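Local structure of transcription regulator, Crp family (Thermus thermophilus, 4EV0) at residues A42-L53 and T64-G75; H185-V193 and R203-I211. The protein activates transcription from six promoters in a cAMP-dependent manner, binding DNA as a homodimer through a winged helix-turn-helix domain. All coordinates share one frame; numbering follows the deposited sequence.

How the contacts relate
Contact 1 (residues 42-53 with 64-75) lies in the cyclic nucleotide-binding beta roll, contact 2 (185-193 with 203-211) in the winged helix-turn-helix domain; their centres are about 47 Å apart, on opposite sides of the chain's centre, and they share no strand or helix. Both are partly buried. Contact 1 is strand on strand: two antiparallel ladders, with the ring of Phe74, from the first, packed between side chains of both, and its pocket end meets cAMP. Contact 2 is smaller and holds mostly by aliphatic packing between a helix end and a following helix, with two backbone bonds to one carbonyl; it lies away from the nucleotide pocket.

Contact 1 of 2, residues A42-L53 and T64-G75. With CMP (adenosine-3',5'-cyclic-monophosphate), chain G.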
loop_
_atom_site.group_PDB
_atom_site.type_symbol
_atom_site.label_atom_id
_atom_site.label_comp_id
_atom_site.label_asym_id
_atom_site.label_seq_id
_atom_site.Cartn_x
_atom_site.Cartn_y
_atom_site.Cartn_z
ATOM N N ALA B 42 -1.022 -23.567 -8.289
ATOM C CA ALA B 42 -1.165 -23.060 -9.652
ATOM C C ALA B 42 -1.590 -21.595 -9.716
ATOM O O ALA B 42 -2.284 -21.090 -8.818
ATOM C CB ALA B 42 -2.159 -23.920 -10.424
ATOM N N LEU B 43 -1.180 -20.919 -10.788
ATOM C CA LEU B 43 -1.712 -19.591 -11.096
ATOM C C LEU B 43 -2.704 -19.731 -12.238
ATOM O O LEU B 43 -2.772 -20.778 -12.879
ATOM C CB LEU B 43 -0.600 -18.603 -11.465
ATOM C CG LEU B 43 0.354 -18.919 -12.625
ATOM C CD1 LEU B 43 -0.237 -18.596 -14.006
ATOM C CD2 LEU B 43 1.678 -18.198 -12.421
ATOM N N TYR B 44 -3.459 -18.676 -12.507
ATOM C CA TYR B 44 -4.479 -18.732 -13.539
ATOM C C TYR B 44 -4.469 -17.481 -14.409
ATOM O O TYR B 44 -4.325 -16.356 -13.913
ATOM C CB TYR B 44 -5.883 -18.903 -12.926
ATOM C CG TYR B 44 -6.063 -20.098 -12.012
ATOM C CD1 TYR B 44 -5.792 -20.008 -10.656
ATOM C CD2 TYR B 44 -6.517 -21.313 -12.505
ATOM C CE1 TYR B 44 -5.958 -21.091 -9.811
ATOM C CE2 TYR B 44 -6.686 -22.416 -11.667
ATOM C CZ TYR B 44 -6.407 -22.294 -10.319
ATOM O OH TYR B 44 -6.573 -23.375 -9.477
ATOM N N LEU B 45 -4.624 -17.700 -15.709
ATOM C CA LEU B 45 -4.977 -16.650 -16.650
ATOM C C LEU B 45 -6.469 -16.761 -16.911
ATOM O O LEU B 45 -7.010 -17.866 -16.962
ATOM C CB LEU B 45 -4.227 -16.856 -17.963
ATOM C CG LEU B 45 -3.071 -15.926 -18.329
ATOM C CD1 LEU B 45 -2.485 -15.228 -17.099
ATOM C CD2 LEU B 45 -2.005 -16.710 -19.062
ATOM N N VAL B 46 -7.143 -15.625 -17.066
ATOM C CA VAL B 46 -8.556 -15.639 -17.435
ATOM C C VAL B 46 -8.685 -15.663 -18.955
ATOM O O VAL B 46 -8.248 -14.735 -19.638
ATOM C CB VAL B 46 -9.317 -14.424 -16.870
ATOM C CG1 VAL B 46 -10.711 -14.334 -17.493
ATOM C CG2 VAL B 46 -9.389 -14.501 -15.350
ATOM N N ALA B 47 -9.252 -16.744 -19.483
ATOM C CA ALA B 47 -9.507 -16.849 -20.915
ATOM C C ALA B 47 -10.835 -16.170 -21.295
ATOM O O ALA B 47 -10.934 -15.500 -22.328
ATOM C CB ALA B 47 -9.512 -18.292 -21.333
ATOM N N SER B 48 -11.849 -16.350 -20.453
ATOM C CA SER B 48 -13.143 -15.711 -20.647
ATOM C C SER B 48 -13.886 -15.652 -19.316
ATOM O O SER B 48 -13.667 -16.495 -18.448
ATOM C CB SER B 48 -13.976 -16.497 -21.652
ATOM O OG SER B 48 -14.453 -17.689 -21.059
ATOM N N GLY B 49 -14.767 -14.664 -19.159
ATOM C CA GLY B 49 -15.539 -14.523 -17.939
ATOM C C GLY B 49 -14.999 -13.414 -17.056
ATOM O O GLY B 49 -14.314 -12.502 -17.529
ATOM N N LYS B 50 -15.298 -13.499 -15.763
ATOM C CA LYS B 50 -14.905 -12.468 -14.814
ATOM C C LYS B 50 -14.655 -13.076 -13.436
ATOM O O LYS B 50 -15.454 -13.881 -12.935
ATOM C CB LYS B 50 -15.989 -11.383 -14.741
ATOM C CG LYS B 50 -15.600 -10.140 -13.954
ATOM C CD LYS B 50 -16.707 -9.054 -14.008
ATOM C CE LYS B 50 -16.708 -8.303 -15.342
ATOM N NZ LYS B 50 -18.062 -7.797 -15.718
ATOM N N VAL B 51 -13.548 -12.679 -12.819
ATOM C CA VAL B 51 -13.184 -13.212 -11.516
ATOM C C VAL B 51 -13.089 -12.106 -10.473
ATOM O O VAL B 51 -12.554 -11.048 -10.753
ATOM C CB VAL B 51 -11.853 -13.975 -11.606
ATOM C CG1 VAL B 51 -11.314 -14.315 -10.218
ATOM C CG2 VAL B 51 -12.031 -15.234 -12.447
ATOM N N ARG B 52 -13.618 -12.334 -9.275
ATOM C CA ARG B 52 -13.404 -11.386 -8.192
ATOM C C ARG B 52 -12.488 -11.950 -7.107
ATOM O O ARG B 52 -12.682 -13.076 -6.633
ATOM C CB ARG B 52 -14.721 -10.926 -7.564
ATOM C CG ARG B 52 -14.511 -9.948 -6.422
ATOM C CD ARG B 52 -15.823 -9.362 -5.931
ATOM N NE ARG B 52 -16.586 -10.352 -5.185
ATOM C CZ ARG B 52 -16.697 -10.372 -3.862
ATOM N NH1 ARG B 52 -16.096 -9.438 -3.127
ATOM N NH2 ARG B 52 -17.420 -11.330 -3.281
ATOM N N LEU B 53 -11.497 -11.148 -6.726
ATOM C CA LEU B 53 -10.610 -11.441 -5.607
ATOM C C LEU B 53 -10.980 -10.604 -4.383
ATOM O O LEU B 53 -11.307 -9.422 -4.504
ATOM C CB LEU B 53 -9.172 -11.104 -5.982
ATOM C CG LEU B 53 -8.629 -11.738 -7.257
ATOM C CD1 LEU B 53 -7.308 -11.090 -7.644
ATOM C CD2 LEU B 53 -8.463 -13.242 -7.077
ATOM N N THR B 64 -12.937 -6.353 -1.284
ATOM C CA THR B 64 -12.623 -6.698 -2.665
ATOM C C THR B 64 -11.309 -6.091 -3.104
ATOM O O THR B 64 -11.072 -4.900 -2.881
ATOM C CB THR B 64 -13.702 -6.201 -3.635
ATOM O OG1 THR B 64 -14.949 -6.862 -3.354
ATOM C CG2 THR B 64 -13.269 -6.476 -5.087
ATOM N N LEU B 65 -10.451 -6.897 -3.722
ATOM C CA LEU B 65 -9.155 -6.404 -4.181
ATOM C C LEU B 65 -9.094 -6.203 -5.694
ATOM O O LEU B 65 -8.346 -5.353 -6.169
ATOM C CB LEU B 65 -8.028 -7.348 -3.797
ATOM C CG LEU B 65 -7.887 -8.079 -2.462
ATOM C CD1 LEU B 65 -6.590 -8.938 -2.531
ATOM C CD2 LEU B 65 -7.867 -7.121 -1.278
ATOM N N ALA B 66 -9.855 -6.992 -6.454
ATOM C CA ALA B 66 -9.798 -6.895 -7.912
ATOM C C ALA B 66 -10.953 -7.575 -8.615
ATOM O O ALA B 66 -11.462 -8.586 -8.153
ATOM C CB ALA B 66 -8.466 -7.475 -8.441
ATOM N N LEU B 67 -11.345 -6.999 -9.746
ATOM C CA LEU B 67 -12.192 -7.667 -10.721
ATOM C C LEU B 67 -11.347 -7.938 -11.954
ATOM O O LEU B 67 -10.788 -7.021 -12.555
ATOM C CB LEU B 67 -13.384 -6.791 -11.088
ATOM C CG LEU B 67 -14.439 -6.676 -9.988
ATOM C CD1 LEU B 67 -15.386 -5.502 -10.242
ATOM C CD2 LEU B 67 -15.199 -7.985 -9.887
ATOM N N LEU B 68 -11.235 -9.202 -12.327
ATOM C CA LEU B 68 -10.348 -9.573 -13.418
ATOM C C LEU B 68 -11.136 -10.093 -14.595
ATOM O O LEU B 68 -12.037 -10.927 -14.438
ATOM C CB LEU B 68 -9.336 -10.626 -12.966
ATOM C CG LEU B 68 -8.514 -10.242 -11.736
ATOM C CD1 LEU B 68 -7.537 -11.345 -11.398
ATOM C CD2 LEU B 68 -7.784 -8.907 -11.944
ATOM N N GLY B 69 -10.796 -9.591 -15.776
ATOM C CA GLY B 69 -11.387 -10.087 -17.004
ATOM C C GLY B 69 -10.323 -10.781 -17.823
ATOM O O GLY B 69 -9.198 -10.944 -17.344
ATOM N N PRO B 70 -10.679 -11.190 -19.056
ATOM C CA PRO B 70 -9.791 -11.853 -20.020
ATOM C C PRO B 70 -8.381 -11.254 -20.104
ATOM O O PRO B 70 -8.209 -10.028 -20.167
ATOM C CB PRO B 70 -10.534 -11.677 -21.345
ATOM C CG PRO B 70 -11.982 -11.722 -20.941
ATOM C CD PRO B 70 -12.054 -11.056 -19.581
ATOM N N GLY B 71 -7.382 -12.135 -20.084
ATOM C CA GLY B 71 -5.997 -11.740 -20.224
ATOM C C GLY B 71 -5.314 -11.451 -18.906
ATOM O O GLY B 71 -4.091 -11.275 -18.857
ATOM N N GLU B 72 -6.092 -11.393 -17.833
ATOM C CA GLU B 72 -5.550 -11.007 -16.539
ATOM C C GLU B 72 -5.179 -12.221 -15.695
ATOM O O GLU B 72 -5.746 -13.300 -15.861
ATOM C CB GLU B 72 -6.520 -10.075 -15.804
ATOM C CG GLU B 72 -6.458 -8.619 -16.286
ATOM C CD GLU B 72 -7.526 -7.737 -15.653
ATOM O OE1 GLU B 72 -8.725 -7.920 -15.980
ATOM O OE2 GLU B 72 -7.166 -6.860 -14.827
ATOM N N LEU B 73 -4.235 -12.023 -14.780
ATOM C CA LEU B 73 -3.617 -13.106 -14.031
ATOM C C LEU B 73 -3.911 -13.054 -12.527
ATOM O O LEU B 73 -3.984 -11.972 -11.945
ATOM C CB LEU B 73 -2.107 -13.045 -14.267
ATOM C CG LEU B 73 -1.167 -14.020 -13.568
ATOM C CD1 LEU B 73 -0.012 -14.329 -14.500
ATOM C CD2 LEU B 73 -0.633 -13.440 -12.286
ATOM N N PHE B 74 -4.067 -14.222 -11.899
ATOM C CA PHE B 74 -4.144 -14.309 -10.433
ATOM C C PHE B 74 -3.648 -15.647 -9.880
ATOM O O PHE B 74 -3.577 -16.635 -10.607
ATOM C CB PHE B 74 -5.563 -14.036 -9.928
ATOM C CG PHE B 74 -6.589 -15.039 -10.400
ATOM C CD1 PHE B 74 -7.136 -14.948 -11.678
ATOM C CD2 PHE B 74 -7.010 -16.071 -9.565
ATOM C CE1 PHE B 74 -8.092 -15.867 -12.115
ATOM C CE2 PHE B 74 -7.959 -16.993 -9.993
ATOM C CZ PHE B 74 -8.506 -16.884 -11.268
ATOM N N GLY B 75 -3.324 -15.665 -8.587
ATOM C CA GLY B 75 -2.907 -16.873 -7.899
ATOM C C GLY B 75 -1.426 -17.190 -8.046
ATOM O O GLY B 75 -0.990 -18.339 -7.864
HETATM P P CMP G . -2.396 -16.108 -4.393
HETATM O O1P CMP G . -1.876 -17.412 -4.924
HETATM O O2P CMP G . -1.804 -15.553 -3.118
HETATM O "O5'" CMP G . -4.005 -16.163 -4.266
HETATM C "C5'" CMP G . -4.786 -14.969 -4.288
HETATM C "C4'" CMP G . -4.262 -14.070 -5.353
HETATM O "O4'" CMP G . -4.819 -12.744 -5.281
HETATM C "C3'" CMP G . -2.792 -13.802 -5.262
HETATM O "O3'" CMP G . -2.026 -14.964 -5.510
HETATM C "C2'" CMP G . -2.642 -12.668 -6.259
HETATM O "O2'" CMP G . -2.754 -13.142 -7.589
HETATM C "C1'" CMP G . -3.913 -11.863 -5.933
HETATM N N9 CMP G . -3.620 -10.735 -5.044
HETATM C C8 CMP G . -3.134 -10.790 -3.791
HETATM N N7 CMP G . -2.964 -9.526 -3.310
HETATM C C5 CMP G . -3.349 -8.658 -4.269
HETATM C C6 CMP G . -3.447 -7.182 -4.414
HETATM N N6 CMP G . -3.072 -6.364 -3.392
HETATM N N1 CMP G . -3.910 -6.696 -5.598
HETATM C C2 CMP G . -4.273 -7.499 -6.611
HETATM N N3 CMP G . -4.223 -8.850 -6.540
HETATM C C4 CMP G . -3.777 -9.466 -5.417
#
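The jelly-roll beta core of the cyclic nucleotide-binding domain brings these segments together in two antiparallel ladders, Tyr44 and Leu45 against Phe74 and Leu73, and Val51 to Leu53 against Leu68 to Ala66. Phe74 bridges the ladders. Its CG stands between the backbone N and the carbonyl carbon (chi1 63°), which swings the ring inward: Val51 CG1 lies over one face, 3.9 Å from Phe74 CZ, Tyr44 CB over the opposite face, and Val46 CG2 meets the edge in plane, 3.7 Å from Phe74 CE1. The Tyr44 ring itself is slid aside and barely overlaps Phe74, their planes 24° apart. Branched valines suit these places, presenting methyls close to the backbone. Farther along, Leu53 spreads its two methyls, CD1 to Leu68 CD1 at 3.8 Å and CD2 to Phe74 CD2 at 4.0 Å.

On the other face of the second ladder, Arg52 NH1 bonds Thr64 OG1 at 2.8 Å, the hydroxyl lying in the guanidinium plane, while NH2 pairs with Glu62. A classic bulge sets Leu65 and Ala66 opposite the single residue Leu53, and Leu65 CD1 comes within 3.7 Å of C5 of the cAMP adenine.

Gly75, at positive phi, bonds the nucleotide (Gly75 N to cAMP O2' 2.8 Å). The chemistry thus passes from an apolar interior to a pocket where leucines touch base and sugar and a backbone N-H donates a hydrogen bond to the ribose O2'.

Contact 2 of 2, residues H185-V193 and R203-I211; sequences HALAEEGVV and REAALLEEI
Val192 presents its two methyls to different residues of helix 205-212. CG1, anti to the backbone N (chi1 -178°), meets Leu208 CB at 3.9 Å, the two side chains roughly perpendicular. CG2 has two neighbours: Leu207 CD2 at 4.0 Å, again nearly at right angles, and Ile211 CD1 at 3.9 Å, where the side chains lie alongside, pointing opposite ways. Leu187 and Ile211 likewise pass alongside each other in opposite senses, Leu187 CD2 3.9 Å from Ile211 CD1. The beta-branched Ile211 thus extends its CG1-CD1 arm so that the CD1 methyl meets both Leu187 CD2 and Val192 CG2, and compact Val192 fits beside the helix where its backbone comes close.

The backbone sets up this meeting. Gly191, with the positive phi that glycine readily adopts, ends helix 177-189 in a Schellman motif. Val192 O then accepts two backbone bonds, one from Arg203 (Arg203 N to Val192 O 2.7 Å) and a weak one from Glu204, the N-cap residue of the next helix.

Helix 139-154 packs against Leu208 through Ala147 and against Ile211 through Arg143, which also pairs with Glu190. Strand 199-202 reaches Leu208 through Val202, so helix 205-212 is packed against the end of helix 177-189, helix 139-154 and strand 199-202 of the wing.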
loop_
_atom_site.group_PDB
_atom_site.type_symbol
_atom_site.label_atom_id
_atom_site.label_comp_id
_atom_site.label_asym_id
_atom_site.label_seq_id
_atom_site.Cartn_x
_atom_site.Cartn_y
_atom_site.Cartn_z
ATOM N N HIS B 185 -7.121 26.341 -1.862
ATOM C CA HIS B 185 -7.721 27.041 -2.987
ATOM C C HIS B 185 -9.252 26.978 -2.944
ATOM O O HIS B 185 -9.923 27.973 -3.220
ATOM C CB HIS B 185 -7.116 26.588 -4.317
ATOM C CG HIS B 185 -5.735 27.129 -4.544
ATOM N ND1 HIS B 185 -5.489 28.473 -4.752
ATOM C CD2 HIS B 185 -4.524 26.521 -4.554
ATOM C CE1 HIS B 185 -4.189 28.663 -4.903
ATOM N NE2 HIS B 185 -3.581 27.495 -4.785
ATOM N N ALA B 186 -9.795 25.828 -2.547
ATOM C CA ALA B 186 -11.235 25.707 -2.310
ATOM C C ALA B 186 -11.714 26.588 -1.141
ATOM O O ALA B 186 -12.766 27.223 -1.231
ATOM C CB ALA B 186 -11.629 24.259 -2.095
ATOM N N LEU B 187 -10.938 26.635 -0.056
ATOM C CA LEU B 187 -11.272 27.493 1.088
ATOM C C LEU B 187 -11.229 28.976 0.740
ATOM O O LEU B 187 -12.000 29.762 1.286
ATOM C CB LEU B 187 -10.358 27.210 2.282
ATOM C CG LEU B 187 -10.605 25.885 3.008
ATOM C CD1 LEU B 187 -9.628 25.663 4.161
ATOM C CD2 LEU B 187 -12.058 25.806 3.501
ATOM N N ALA B 188 -10.335 29.359 -0.170
ATOM C CA ALA B 188 -10.270 30.747 -0.627
ATOM C C ALA B 188 -11.453 31.099 -1.536
ATOM O O ALA B 188 -12.020 32.191 -1.427
ATOM C CB ALA B 188 -8.945 31.037 -1.326
ATOM N N GLU B 189 -11.815 30.171 -2.421
ATOM C CA GLU B 189 -12.999 30.303 -3.280
ATOM C C GLU B 189 -14.296 30.453 -2.467
ATOM O O GLU B 189 -15.248 31.106 -2.900
ATOM C CB GLU B 189 -13.091 29.102 -4.236
ATOM C CG GLU B 189 -14.374 29.022 -5.066
ATOM C CD GLU B 189 -14.287 27.980 -6.179
ATOM O OE1 GLU B 189 -13.177 27.798 -6.728
ATOM O OE2 GLU B 189 -15.323 27.345 -6.499
ATOM N N GLU B 190 -14.317 29.851 -1.281
ATOM C CA GLU B 190 -15.451 29.966 -0.368
ATOM C C GLU B 190 -15.357 31.203 0.514
ATOM O O GLU B 190 -16.192 31.413 1.382
ATOM C CB GLU B 190 -15.526 28.738 0.532
ATOM C CG GLU B 190 -15.672 27.424 -0.204
ATOM C CD GLU B 190 -15.659 26.246 0.747
ATOM O OE1 GLU B 190 -15.023 25.220 0.413
ATOM O OE2 GLU B 190 -16.287 26.351 1.831
ATOM N N GLY B 191 -14.316 32.002 0.310
ATOM C CA GLY B 191 -14.090 33.192 1.109
ATOM C C GLY B 191 -13.729 32.959 2.571
ATOM O O GLY B 191 -13.792 33.889 3.378
ATOM N N VAL B 192 -13.339 31.731 2.918
ATOM C CA VAL B 192 -13.002 31.406 4.307
ATOM C C VAL B 192 -11.583 31.864 4.666
ATOM O O VAL B 192 -11.327 32.337 5.779
ATOM C CB VAL B 192 -13.191 29.892 4.601
ATOM C CG1 VAL B 192 -12.882 29.573 6.058
ATOM C CG2 VAL B 192 -14.618 29.470 4.255
ATOM N N VAL B 193 -10.667 31.737 3.709
ATOM C CA VAL B 193 -9.287 32.145 3.908
ATOM C C VAL B 193 -8.821 33.032 2.757
ATOM O O VAL B 193 -9.391 32.995 1.660
ATOM C CB VAL B 193 -8.324 30.930 4.008
ATOM C CG1 VAL B 193 -8.821 29.922 5.039
ATOM C CG2 VAL B 193 -8.163 30.253 2.658
ATOM N N ARG B 203 -10.489 34.395 7.391
ATOM C CA ARG B 203 -11.435 35.513 7.291
ATOM C C ARG B 203 -12.642 35.225 8.160
ATOM O O ARG B 203 -13.082 36.062 8.952
ATOM C CB ARG B 203 -11.913 35.678 5.848
ATOM C CG ARG B 203 -10.791 35.751 4.841
ATOM C CD ARG B 203 -9.994 37.031 5.026
ATOM N NE ARG B 203 -10.729 38.198 4.541
ATOM C CZ ARG B 203 -10.312 39.453 4.685
ATOM N NH1 ARG B 203 -9.167 39.704 5.310
ATOM N NH2 ARG B 203 -11.036 40.459 4.211
ATOM N N GLU B 204 -13.151 34.007 7.986
ATOM C CA GLU B 204 -14.329 33.510 8.663
ATOM C C GLU B 204 -13.960 32.402 9.628
ATOM O O GLU B 204 -14.083 31.237 9.290
ATOM C CB GLU B 204 -15.283 32.937 7.622
ATOM C CG GLU B 204 -15.517 33.855 6.443
ATOM C CD GLU B 204 -16.386 35.051 6.798
ATOM O OE1 GLU B 204 -15.971 35.881 7.644
ATOM O OE2 GLU B 204 -17.495 35.155 6.226
ATOM N N ALA B 205 -13.530 32.764 10.830
ATOM C CA ALA B 205 -13.106 31.779 11.820
ATOM C C ALA B 205 -14.218 30.825 12.240
ATOM O O ALA B 205 -13.981 29.629 12.415
ATOM C CB ALA B 205 -12.513 32.464 13.032
ATOM N N ALA B 206 -15.430 31.341 12.395
ATOM C CA ALA B 206 -16.534 30.506 12.833
ATOM C C ALA B 206 -16.885 29.529 11.743
ATOM O O ALA B 206 -17.206 28.373 12.022
ATOM C CB ALA B 206 -17.762 31.358 13.200
ATOM N N LEU B 207 -16.848 29.996 10.499
ATOM C CA LEU B 207 -17.197 29.142 9.373
ATOM C C LEU B 207 -16.124 28.066 9.202
ATOM O O LEU B 207 -16.415 26.922 8.825
ATOM C CB LEU B 207 -17.342 29.969 8.100
ATOM C CG LEU B 207 -17.796 29.221 6.844
ATOM C CD1 LEU B 207 -18.941 28.272 7.184
ATOM C CD2 LEU B 207 -18.210 30.199 5.741
ATOM N N LEU B 208 -14.883 28.446 9.496
ATOM C CA LEU B 208 -13.767 27.518 9.454
ATOM C C LEU B 208 -13.983 26.416 10.488
ATOM O O LEU B 208 -13.879 25.232 10.170
ATOM C CB LEU B 208 -12.453 28.247 9.728
ATOM C CG LEU B 208 -11.227 27.347 9.721
ATOM C CD1 LEU B 208 -10.840 26.999 8.279
ATOM C CD2 LEU B 208 -10.037 27.982 10.471
ATOM N N GLU B 209 -14.300 26.817 11.717
ATOM C CA GLU B 209 -14.519 25.874 12.805
ATOM C C GLU B 209 -15.661 24.940 12.434
ATOM O O GLU B 209 -15.631 23.747 12.727
ATOM C CB GLU B 209 -14.824 26.621 14.106
ATOM C CG GLU B 209 -14.682 25.775 15.376
ATOM C CD GLU B 209 -14.631 26.619 16.654
ATOM O OE1 GLU B 209 -15.267 27.702 16.691
ATOM O OE2 GLU B 209 -13.950 26.197 17.619
ATOM N N GLU B 210 -16.660 25.482 11.754
ATOM C CA GLU B 210 -17.763 24.663 11.270
ATOM C C GLU B 210 -17.262 23.634 10.267
ATOM O O GLU B 210 -17.648 22.472 10.315
ATOM C CB GLU B 210 -18.864 25.526 10.637
ATOM C CG GLU B 210 -19.667 26.369 11.623
ATOM C CD GLU B 210 -20.984 26.874 11.028
ATOM O OE1 GLU B 210 -21.111 26.909 9.782
ATOM O OE2 GLU B 210 -21.898 27.231 11.808
ATOM N N ILE B 211 -16.405 24.076 9.352
ATOM C CA ILE B 211 -15.862 23.188 8.330
ATOM C C ILE B 211 -14.968 22.104 8.944
ATOM O O ILE B 211 -15.018 20.951 8.508
ATOM C CB ILE B 211 -15.104 23.970 7.216
ATOM C CG1 ILE B 211 -16.080 24.858 6.437
ATOM C CG2 ILE B 211 -14.422 23.004 6.247
ATOM C CD1 ILE B 211 -15.414 25.831 5.488
#